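PDB 5CER: Bd0816 from Bdellovibrio bacteriovorus HD100, which probably acts as a serine-type D-Ala-D-Ala carboxypeptidase of the peptidase S13 family, removing the terminal D-alanine from peptidoglycan stem peptides. Local coordinates for residues P77-R81 with N82-F86; E115-P118 with R119-G122; N233-A237 with A238-A242. The protein carries 2 engineered substitutions. All coordinates share one frame; numbering follows the deposited sequence.

Interaction 1: P77-R81 with N82-F86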
ATOM      1  N   PRO A  77      -6.877 -13.042  -9.348  1.00 28.71           N
ATOM      2  CA  PRO A  77      -7.287 -11.966  -8.474  1.00 27.86           C
ATOM      3  C   PRO A  77      -6.719 -10.608  -8.848  1.00 28.14           C
ATOM      4  O   PRO A  77      -6.943  -9.642  -8.095  1.00 29.88           O
ATOM      5  CB  PRO A  77      -6.733 -12.420  -7.114  1.00 29.05           C
ATOM      6  CG  PRO A  77      -5.490 -13.145  -7.488  1.00 29.37           C
ATOM      7  CD  PRO A  77      -5.900 -13.931  -8.697  1.00 28.85           C
ATOM      8  N   ILE A  78      -5.960 -10.519  -9.930  1.00 27.22           N
ATOM      9  CA  ILE A  78      -5.447  -9.237 -10.425  1.00 26.64           C
ATOM     10  C   ILE A  78      -5.928  -8.944 -11.862  1.00 26.79           C
ATOM     11  O   ILE A  78      -5.356  -8.113 -12.561  1.00 25.92           O
ATOM     12  CB  ILE A  78      -3.900  -9.179 -10.268  1.00 25.97           C
ATOM     13  CG1 ILE A  78      -3.400  -7.717 -10.257  1.00 25.38           C
ATOM     14  CG2 ILE A  78      -3.196 -10.054 -11.300  1.00 26.04           C
ATOM     15  CD1 ILE A  78      -1.984  -7.556  -9.759  1.00 25.15           C
ATOM     16  N   PHE A  79      -7.011  -9.611 -12.279  1.00 27.82           N
ATOM     17  CA  PHE A  79      -7.570  -9.434 -13.625  1.00 28.14           C
ATOM     18  C   PHE A  79      -8.455  -8.183 -13.625  1.00 27.57           C
ATOM     19  O   PHE A  79      -9.550  -8.177 -13.062  1.00 28.48           O
ATOM     20  CB  PHE A  79      -8.339 -10.676 -14.079  1.00 28.04           C
ATOM     21  CG  PHE A  79      -8.242 -10.927 -15.553  1.00 28.43           C
ATOM     22  CD1 PHE A  79      -8.638  -9.960 -16.455  1.00 28.46           C
ATOM     23  CD2 PHE A  79      -7.786 -12.166 -16.053  1.00 29.66           C
ATOM     24  CE1 PHE A  79      -8.566 -10.189 -17.828  1.00 29.38           C
ATOM     25  CE2 PHE A  79      -7.713 -12.408 -17.424  1.00 29.23           C
ATOM     26  CZ  PHE A  79      -8.111 -11.416 -18.311  1.00 29.44           C
ATOM     27  N   GLY A  80      -7.945  -7.124 -14.233  1.00 27.66           N
ATOM     28  CA  GLY A  80      -8.691  -5.869 -14.396  1.00 28.66           C
ATOM     29  C   GLY A  80      -8.257  -5.120 -15.649  1.00 29.73           C
ATOM     30  O   GLY A  80      -7.937  -5.755 -16.663  1.00 33.03           O
ATOM     31  N   ARG A  81      -8.142  -3.802 -15.550  1.00 29.15           N
ATOM     32  CA  ARG A  81      -7.697  -2.962 -16.644  1.00 28.33           C
ATOM     33  C   ARG A  81      -6.415  -3.476 -17.288  1.00 27.71           C
ATOM     34  O   ARG A  81      -6.387  -3.672 -18.498  1.00 28.05           O
ATOM     35  CB  ARG A  81      -7.471  -1.528 -16.174  1.00 28.37           C
ATOM     36  CG  ARG A  81      -7.026  -0.545 -17.281  1.00 29.67           C
ATOM     37  CD  ARG A  81      -6.447   0.763 -16.714  1.00 30.11           C
ATOM     38  NE  ARG A  81      -7.417   1.456 -15.875  1.00 31.71           N
ATOM     39  CZ  ARG A  81      -8.261   2.422 -16.226  1.00 32.90           C
ATOM     40  NH1 ARG A  81      -8.355   2.870 -17.468  1.00 33.43           N
ATOM     41  NH2 ARG A  81      -9.056   2.925 -15.277  1.00 32.53           N
ATOM     42  N   ASN A  82      -5.343  -3.638 -16.504  1.00 26.61           N
ATOM     43  CA  ASN A  82      -4.017  -3.820 -17.096  1.00 27.34           C
ATOM     44  C   ASN A  82      -3.909  -5.135 -17.823  1.00 27.45           C
ATOM     45  O   ASN A  82      -3.357  -5.199 -18.926  1.00 29.42           O
ATOM     46  CB  ASN A  82      -2.900  -3.660 -16.068  1.00 26.32           C
ATOM     47  CG  ASN A  82      -2.748  -2.225 -15.607  1.00 26.92           C
ATOM     48  OD1 ASN A  82      -3.115  -1.271 -16.322  1.00 27.17           O
ATOM     49  ND2 ASN A  82      -2.230  -2.047 -14.395  1.00 26.21           N
ATOM     50  N   LEU A  83      -4.387  -6.176 -17.187  1.00 26.71           N
ATOM     51  CA  LEU A  83      -4.351  -7.488 -17.782  1.00 27.56           C
ATOM     52  C   LEU A  83      -5.319  -7.548 -18.974  1.00 28.21           C
ATOM     53  O   LEU A  83      -5.041  -8.228 -19.982  1.00 27.80           O
ATOM     54  CB  LEU A  83      -4.665  -8.563 -16.742  1.00 28.29           C
ATOM     55  CG  LEU A  83      -3.885  -9.875 -16.623  1.00 29.85           C
ATOM     56  CD1 LEU A  83      -4.683 -11.178 -16.416  1.00 30.63           C
ATOM     57  CD2 LEU A  83      -3.072  -9.971 -17.875  1.00 30.29           C
ATOM     58  N   SER A  84      -6.428  -6.807 -18.888  1.00 27.63           N
ATOM     59  CA  SER A  84      -7.330  -6.651 -20.040  1.00 27.90           C
ATOM     60  C   SER A  84      -6.621  -5.984 -21.236  1.00 27.49           C
ATOM     61  O   SER A  84      -6.792  -6.448 -22.368  1.00 28.19           O
ATOM     62  CB  SER A  84      -8.615  -5.918 -19.642  1.00 28.19           C
ATOM     63  OG  SER A  84      -9.400  -6.694 -18.723  1.00 30.51           O
ATOM     64  N   TYR A  85      -5.871  -4.892 -20.992  1.00 26.14           N
ATOM     65  CA  TYR A  85      -5.172  -4.194 -22.049  1.00 25.81           C
ATOM     66  C   TYR A  85      -4.186  -5.133 -22.714  1.00 26.11           C
ATOM     67  O   TYR A  85      -4.060  -5.155 -23.936  1.00 26.45           O
ATOM     68  CB  TYR A  85      -4.440  -2.965 -21.542  1.00 25.72           C
ATOM     69  CG  TYR A  85      -5.273  -1.745 -21.164  1.00 25.40           C
ATOM     70  CD1 TYR A  85      -6.656  -1.647 -21.462  1.00 25.59           C
ATOM     71  CD2 TYR A  85      -4.667  -0.664 -20.547  1.00 24.35           C
ATOM     72  CE1 TYR A  85      -7.404  -0.527 -21.107  1.00 25.02           C
ATOM     73  CE2 TYR A  85      -5.407   0.470 -20.207  1.00 24.71           C
ATOM     74  CZ  TYR A  85      -6.761   0.542 -20.503  1.00 24.65           C
ATOM     75  OH  TYR A  85      -7.472   1.644 -20.145  1.00 23.63           O
ATOM     76  N   PHE A  86      -3.468  -5.884 -21.903  1.00 25.49           N
ATOM     77  CA  PHE A  86      -2.506  -6.865 -22.416  1.00 25.86           C
ATOM     78  C   PHE A  86      -3.202  -7.943 -23.275  1.00 26.47           C
ATOM     79  O   PHE A  86      -2.685  -8.315 -24.339  1.00 25.03           O
ATOM     80  CB  PHE A  86      -1.694  -7.503 -21.244  1.00 25.33           C
ATOM     81  CG  PHE A  86      -0.720  -8.556 -21.678  1.00 25.43           C
ATOM     82  CD1 PHE A  86       0.451  -8.202 -22.318  1.00 26.31           C
ATOM     83  CD2 PHE A  86      -1.012  -9.905 -21.514  1.00 25.28           C
ATOM     84  CE1 PHE A  86       1.373  -9.171 -22.726  1.00 26.67           C
ATOM     85  CE2 PHE A  86      -0.106 -10.879 -21.920  1.00 25.84           C
ATOM     86  CZ  PHE A  86       1.078 -10.517 -22.532  1.00 26.49           C
TER
HETATM   87  O   HOH W   1      -5.373  -6.137 -14.411  1.00 17.61           O
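With chi1 at -179°, Arg-81 extends CG away from its own backbone N, while Tyr-85 (chi1 -73°) swings its ring back toward the preceding turn, and the two side chains run alongside each other. CG of Arg-81 rests over one ring face, 3.7 Å from the Tyr-85 centroid, as a CH-pi contact offset toward the rim. The bend at chi3 then turns the guanidinium steeply against the ring plane, and NH1 of Arg-81 donates within its own plane to OH of Tyr-85 at 3.1 Å. NE of the same arginine is held by a salt bridge to Glu-116. This is the first turn of helix 81-93, with Gly-80 at the N-cap. Gly-80 O accepts twice, from Ser-84 N at 2.9 Å and, from above the carbonyl plane, from Ser-84 OG at 2.7 Å. A water stitches the preceding loop to the turn, donating to Ile-78 O and accepting from Gly-80 N and Leu-83 N. On the buried flank CD1 of Leu-83 sits over the Phe-79 ring, 3.5 Å from its centroid, while Ser-84 OG lies in plane at the ring edge; Phe-108 meets the same ring edge-to-face.

Interaction 2: E115-P118 with R119-G122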
ATOM      1  N   GLU A 115      -6.334  -2.811  -9.531  1.00 40.23           N
ATOM      2  CA  GLU A 115      -5.084  -2.247  -9.094  1.00 42.30           C
ATOM      3  C   GLU A 115      -5.179  -0.741  -8.839  1.00 44.19           C
ATOM      4  O   GLU A 115      -4.129  -0.060  -8.792  1.00 44.74           O
ATOM      5  CB  GLU A 115      -4.004  -2.481 -10.137  1.00 41.30           C
ATOM      6  CG  GLU A 115      -3.679  -3.923 -10.438  1.00 41.18           C
ATOM      7  CD  GLU A 115      -2.477  -3.991 -11.383  1.00 41.86           C
ATOM      8  OE1 GLU A 115      -1.319  -3.792 -10.912  1.00 42.59           O
ATOM      9  OE2 GLU A 115      -2.710  -4.181 -12.596  1.00 39.62           O
ATOM     10  N   GLU A 116      -6.392  -0.209  -8.681  1.00 44.19           N
ATOM     11  CA  GLU A 116      -6.602   1.257  -8.571  1.00 46.63           C
ATOM     12  C   GLU A 116      -7.563   1.584  -7.448  1.00 48.73           C
ATOM     13  O   GLU A 116      -8.282   0.701  -6.937  1.00 49.66           O
ATOM     14  CB  GLU A 116      -7.159   1.808  -9.874  1.00 46.26           C
ATOM     15  CG  GLU A 116      -6.172   1.772 -11.026  1.00 46.33           C
ATOM     16  CD  GLU A 116      -6.824   1.918 -12.385  1.00 47.55           C
ATOM     17  OE1 GLU A 116      -7.324   2.997 -12.692  1.00 49.50           O
ATOM     18  OE2 GLU A 116      -6.863   0.939 -13.150  1.00 46.04           O
ATOM     19  N   SER A 117      -7.523   2.831  -7.004  1.00 51.87           N
ATOM     20  CA  SER A 117      -8.558   3.361  -6.123  1.00 55.40           C
ATOM     21  C   SER A 117      -9.902   3.359  -6.832  1.00 57.96           C
ATOM     22  O   SER A 117      -9.971   3.625  -8.032  1.00 55.72           O
ATOM     23  CB  SER A 117      -8.241   4.774  -5.726  1.00 57.90           C
ATOM     24  OG  SER A 117      -7.084   4.791  -4.913  1.00 59.45           O
ATOM     25  N   PRO A 118     -10.997   3.066  -6.122  1.00 61.98           N
ATOM     26  CA  PRO A 118     -11.024   2.836  -4.669  1.00 62.84           C
ATOM     27  C   PRO A 118     -10.935   1.347  -4.236  1.00 60.15           C
ATOM     28  O   PRO A 118     -11.183   1.053  -3.069  1.00 60.93           O
ATOM     29  CB  PRO A 118     -12.404   3.390  -4.306  1.00 64.81           C
ATOM     30  CG  PRO A 118     -13.264   2.992  -5.477  1.00 61.17           C
ATOM     31  CD  PRO A 118     -12.368   3.077  -6.685  1.00 59.38           C
ATOM     32  N   ARG A 119     -10.583   0.435  -5.148  1.00 55.36           N
ATOM     33  CA  ARG A 119     -10.480  -0.972  -4.808  1.00 54.66           C
ATOM     34  C   ARG A 119      -9.295  -1.284  -3.867  1.00 56.09           C
ATOM     35  O   ARG A 119      -9.384  -2.241  -3.084  1.00 58.13           O
ATOM     36  CB  ARG A 119     -10.331  -1.827  -6.055  1.00 53.08           C
ATOM     37  CG  ARG A 119     -11.580  -1.890  -6.880  1.00 52.90           C
ATOM     38  CD  ARG A 119     -12.524  -2.884  -6.267  1.00 54.87           C
ATOM     39  NE  ARG A 119     -13.820  -2.750  -6.888  1.00 55.07           N
ATOM     40  CZ  ARG A 119     -14.780  -1.909  -6.488  1.00 57.65           C
ATOM     41  NH1 ARG A 119     -14.644  -1.140  -5.405  1.00 59.03           N
ATOM     42  NH2 ARG A 119     -15.927  -1.898  -7.160  1.00 57.63           N
ATOM     43  N   ILE A 120      -8.193  -0.524  -4.000  1.00 53.84           N
ATOM     44  CA  ILE A 120      -7.022  -0.657  -3.131  1.00 53.46           C
ATOM     45  C   ILE A 120      -7.412  -0.555  -1.668  1.00 54.54           C
ATOM     46  O   ILE A 120      -7.123  -1.473  -0.918  1.00 56.65           O
ATOM     47  CB  ILE A 120      -5.960   0.417  -3.445  1.00 52.66           C
ATOM     48  CG1 ILE A 120      -5.294   0.085  -4.803  1.00 50.07           C
ATOM     49  CG2 ILE A 120      -4.898   0.484  -2.351  1.00 53.92           C
ATOM     50  CD1 ILE A 120      -4.559   1.244  -5.466  1.00 49.74           C
ATOM     51  N   GLY A 121      -8.095   0.525  -1.306  1.00 54.76           N
ATOM     52  CA  GLY A 121      -8.487   0.793   0.076  1.00 58.30           C
ATOM     53  C   GLY A 121      -9.946   0.578   0.436  1.00 60.36           C
ATOM     54  O   GLY A 121     -10.347   0.775   1.581  1.00 62.52           O
ATOM     55  N   GLY A 122     -10.771   0.222  -0.556  1.00 59.12           N
ATOM     56  CA  GLY A 122     -12.218   0.083  -0.334  1.00 59.06           C
ATOM     57  C   GLY A 122     -12.584  -1.253   0.288  1.00 57.82           C
ATOM     58  O   GLY A 122     -11.752  -2.108   0.464  1.00 56.36           O
TER
HETATM   59  O   HOH W   2      -8.571   3.124  -2.730  1.00 22.25           O
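Glu-115 meets Ile-120 through its backbone: its carbonyl O lies 3.6 Å from Ile-120 CD1, whereas its carboxylate reaches away to Arg-209 and Asn-82. Ile-120 arrives there because CG1 stands beside its own backbone N (chi1 -72°), which lays the CG1-CD1 branch along the backbone of Glu-115 and Glu-116. At Glu-116 the carbonyl O is the hub of the turn. It accepts Ile-120 N at 3.2 Å, the donor standing above the carbonyl plane, and also takes a weak, bent bond from Arg-119 N at 2.9 Å. Ser-117 follows with an extended backbone, and its OG shares a water with Gly-121 N, the water accepting from that amide. The peptide bond into Pro-118 is cis, and with these backbone angles residues 116-119 form a type VI beta-turn, the classic setting of a cis-proline. Pro-118 CG stands 4.4 Å from Arg-119 NH1, oblique to the guanidinium, whose NE is engaged by Asp-111. Pro-118 O receives a weak bond from Gly-122 N at 2.7 Å, and the Pro-118 ring packs on an acidic side chain of a neighbouring subunit. Backbone bonds, two of them weak, hold the turn together. Its charged groups pair outside it, Glu-116 with Arg-81, Glu-115 with Arg-209 and Arg-119 with Asp-111, and these salt bridges probably fix the turn's orientation against its neighbours.

Interaction 3: N233-A237 with A238-A242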
ATOM      1  N   ASN A 233      -8.729 -21.198   9.065  1.00 27.92           N
ATOM      2  CA  ASN A 233      -8.521 -21.719  10.413  1.00 27.93           C
ATOM      3  C   ASN A 233      -7.711 -23.008  10.420  1.00 29.29           C
ATOM      4  O   ASN A 233      -6.837 -23.185  11.261  1.00 30.44           O
ATOM      5  CB  ASN A 233      -9.860 -21.842  11.141  1.00 28.73           C
ATOM      6  CG  ASN A 233     -10.456 -20.487  11.483  1.00 28.20           C
ATOM      7  OD1 ASN A 233      -9.814 -19.462  11.355  1.00 27.18           O
ATOM      8  ND2 ASN A 233     -11.728 -20.471  11.782  1.00 29.79           N
ATOM      9  N   ALA A 234      -7.966 -23.913   9.465  1.00 30.25           N
ATOM     10  CA  ALA A 234      -7.164 -25.153   9.347  1.00 30.71           C
ATOM     11  C   ALA A 234      -5.703 -24.816   9.050  1.00 30.02           C
ATOM     12  O   ALA A 234      -4.776 -25.449   9.572  1.00 31.61           O
ATOM     13  CB  ALA A 234      -7.747 -26.077   8.276  1.00 30.73           C
ATOM     14  N   PHE A 235      -5.510 -23.853   8.166  1.00 29.61           N
ATOM     15  CA  PHE A 235      -4.158 -23.357   7.843  1.00 29.96           C
ATOM     16  C   PHE A 235      -3.463 -22.807   9.088  1.00 30.05           C
ATOM     17  O   PHE A 235      -2.308 -23.143   9.319  1.00 31.08           O
ATOM     18  CB  PHE A 235      -4.186 -22.313   6.731  1.00 27.98           C
ATOM     19  CG  PHE A 235      -3.008 -21.383   6.752  1.00 27.35           C
ATOM     20  CD1 PHE A 235      -1.768 -21.785   6.305  1.00 26.66           C
ATOM     21  CD2 PHE A 235      -3.148 -20.087   7.244  1.00 26.63           C
ATOM     22  CE1 PHE A 235      -0.703 -20.907   6.325  1.00 25.56           C
ATOM     23  CE2 PHE A 235      -2.064 -19.227   7.296  1.00 25.61           C
ATOM     24  CZ  PHE A 235      -0.843 -19.636   6.830  1.00 24.83           C
ATOM     25  N   ALA A 236      -4.175 -22.009   9.874  1.00 30.48           N
ATOM     26  CA  ALA A 236      -3.596 -21.403  11.062  1.00 31.63           C
ATOM     27  C   ALA A 236      -3.223 -22.445  12.137  1.00 33.10           C
ATOM     28  O   ALA A 236      -2.177 -22.336  12.780  1.00 31.76           O
ATOM     29  CB  ALA A 236      -4.532 -20.368  11.653  1.00 32.02           C
ATOM     30  N   ALA A 237      -4.063 -23.464  12.294  1.00 34.62           N
ATOM     31  CA  ALA A 237      -3.791 -24.567  13.215  1.00 34.43           C
ATOM     32  C   ALA A 237      -2.543 -25.346  12.772  1.00 35.54           C
ATOM     33  O   ALA A 237      -1.677 -25.657  13.591  1.00 37.56           O
ATOM     34  CB  ALA A 237      -5.000 -25.490  13.298  1.00 34.73           C
ATOM     35  N   ALA A 238      -2.448 -25.688  11.492  1.00 34.21           N
ATOM     36  CA  ALA A 238      -1.394 -26.589  11.049  1.00 34.57           C
ATOM     37  C   ALA A 238      -0.073 -25.847  10.889  1.00 34.08           C
ATOM     38  O   ALA A 238       0.966 -26.313  11.312  1.00 35.13           O
ATOM     39  CB  ALA A 238      -1.818 -27.298   9.758  1.00 34.22           C
ATOM     40  N   THR A 239      -0.104 -24.714  10.219  1.00 34.04           N
ATOM     41  CA  THR A 239       1.130 -23.978   9.893  1.00 33.65           C
ATOM     42  C   THR A 239       1.567 -23.055  11.029  1.00 32.04           C
ATOM     43  O   THR A 239       2.726 -23.020  11.330  1.00 33.44           O
ATOM     44  CB  THR A 239       0.959 -23.138   8.604  1.00 34.11           C
ATOM     45  OG1 THR A 239       0.517 -23.979   7.533  1.00 34.41           O
ATOM     46  CG2 THR A 239       2.263 -22.444   8.206  1.00 33.55           C
ATOM     47  N   LEU A 240       0.649 -22.312  11.634  1.00 30.94           N
ATOM     48  CA  LEU A 240       0.999 -21.340  12.656  1.00 30.19           C
ATOM     49  C   LEU A 240       0.829 -21.855  14.093  1.00 30.95           C
ATOM     50  O   LEU A 240       1.118 -21.132  15.046  1.00 30.05           O
ATOM     51  CB  LEU A 240       0.199 -20.068  12.449  1.00 29.27           C
ATOM     52  CG  LEU A 240       0.437 -19.330  11.139  1.00 28.78           C
ATOM     53  CD1 LEU A 240      -0.499 -18.145  11.032  1.00 28.75           C
ATOM     54  CD2 LEU A 240       1.876 -18.849  11.013  1.00 29.33           C
ATOM     55  N   LYS A 241       0.386 -23.102  14.249  1.00 32.12           N
ATOM     56  CA  LYS A 241       0.097 -23.668  15.557  1.00 33.67           C
ATOM     57  C   LYS A 241      -0.783 -22.727  16.365  1.00 33.64           C
ATOM     58  O   LYS A 241      -0.553 -22.499  17.539  1.00 35.94           O
ATOM     59  CB  LYS A 241       1.385 -23.992  16.311  1.00 35.08           C
ATOM     60  CG  LYS A 241       2.336 -24.946  15.607  1.00 36.38           C
ATOM     61  CD  LYS A 241       1.597 -26.148  15.001  1.00 37.71           C
ATOM     62  CE  LYS A 241       2.466 -27.383  14.816  1.00 40.54           C
ATOM     63  NZ  LYS A 241       2.847 -27.571  13.393  1.00 40.34           N
ATOM     64  N   ALA A 242      -1.856 -22.259  15.740  1.00 33.31           N
ATOM     65  CA  ALA A 242      -2.654 -21.162  16.258  1.00 33.13           C
ATOM     66  C   ALA A 242      -4.142 -21.411  16.107  1.00 34.39           C
ATOM     67  O   ALA A 242      -4.603 -21.868  15.051  1.00 36.08           O
ATOM     68  CB  ALA A 242      -2.283 -19.916  15.521  1.00 32.55           C
TER
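Ala-236 and Ala-242 meet at the C-terminus of helix 228-239, where Lys-241, with positive phi, turns the chain. Ala-242 N reaches back six positions to Ala-236 O at 3.0 Å, the donor standing above the carbonyl plane (40° out of it). The two methyls, Ala-236 CB and Ala-242 CB, approach to 4.5 Å, and both rest on Ile-247 of strand 247-248. Ala-236 O also accepts a weak bond from Leu-240 N. On the neighbouring position, Phe-235 leaves the backbone at CB, and chi1 of 156° puts CG anti to N, beside the carbonyl carbon, so that the ring leans along the helix toward Thr-239 and Leu-240. CD1 is the first ring atom to touch, 3.4 Å from Thr-239 OG1. Farther out, CE1 of Phe-235 meets the threonine at CB, 3.6 Å away, and less closely at CG2. Across the ring from CD1, CE2 of Phe-235 grazes Leu-240 CD1 obliquely at 4.2 Å. Trp-42 of helix 35-47 stacks on this phenyl ring, and Glu-45 of the same helix is hydrogen-bonded to Thr-239 OG1. In the backbone, Thr-239 N is bonded to Phe-235 O at 2.9 Å. The Lys-241 side chain folds back, bent at chi2 and chi4, and its NZ donates to Ala-238 O at 3.1 Å.

Along the chain the three contacts come in series. Interactions 1 and 2 have centres about 14 Å apart and touch directly: Arg-81 forms a salt bridge with Glu-116, and Asn-82 probably hydrogen-bonds Glu-115, so the start of helix 81-93 is tied to the loop that follows strand 98-104. Interaction 3 lies across the chain's centre, its own centre about 33 Å from interaction 1 and 29 Å from interaction 2, with nearest atoms about 16 and 20 Å away. It joins the end of helix 228-239 to helices 35-47 and 270-286, whereas interaction 1 packs against strand 194-199 of the mixed sheet. Interactions 1 and 2 thus form one connected region, and interaction 3 a separate one.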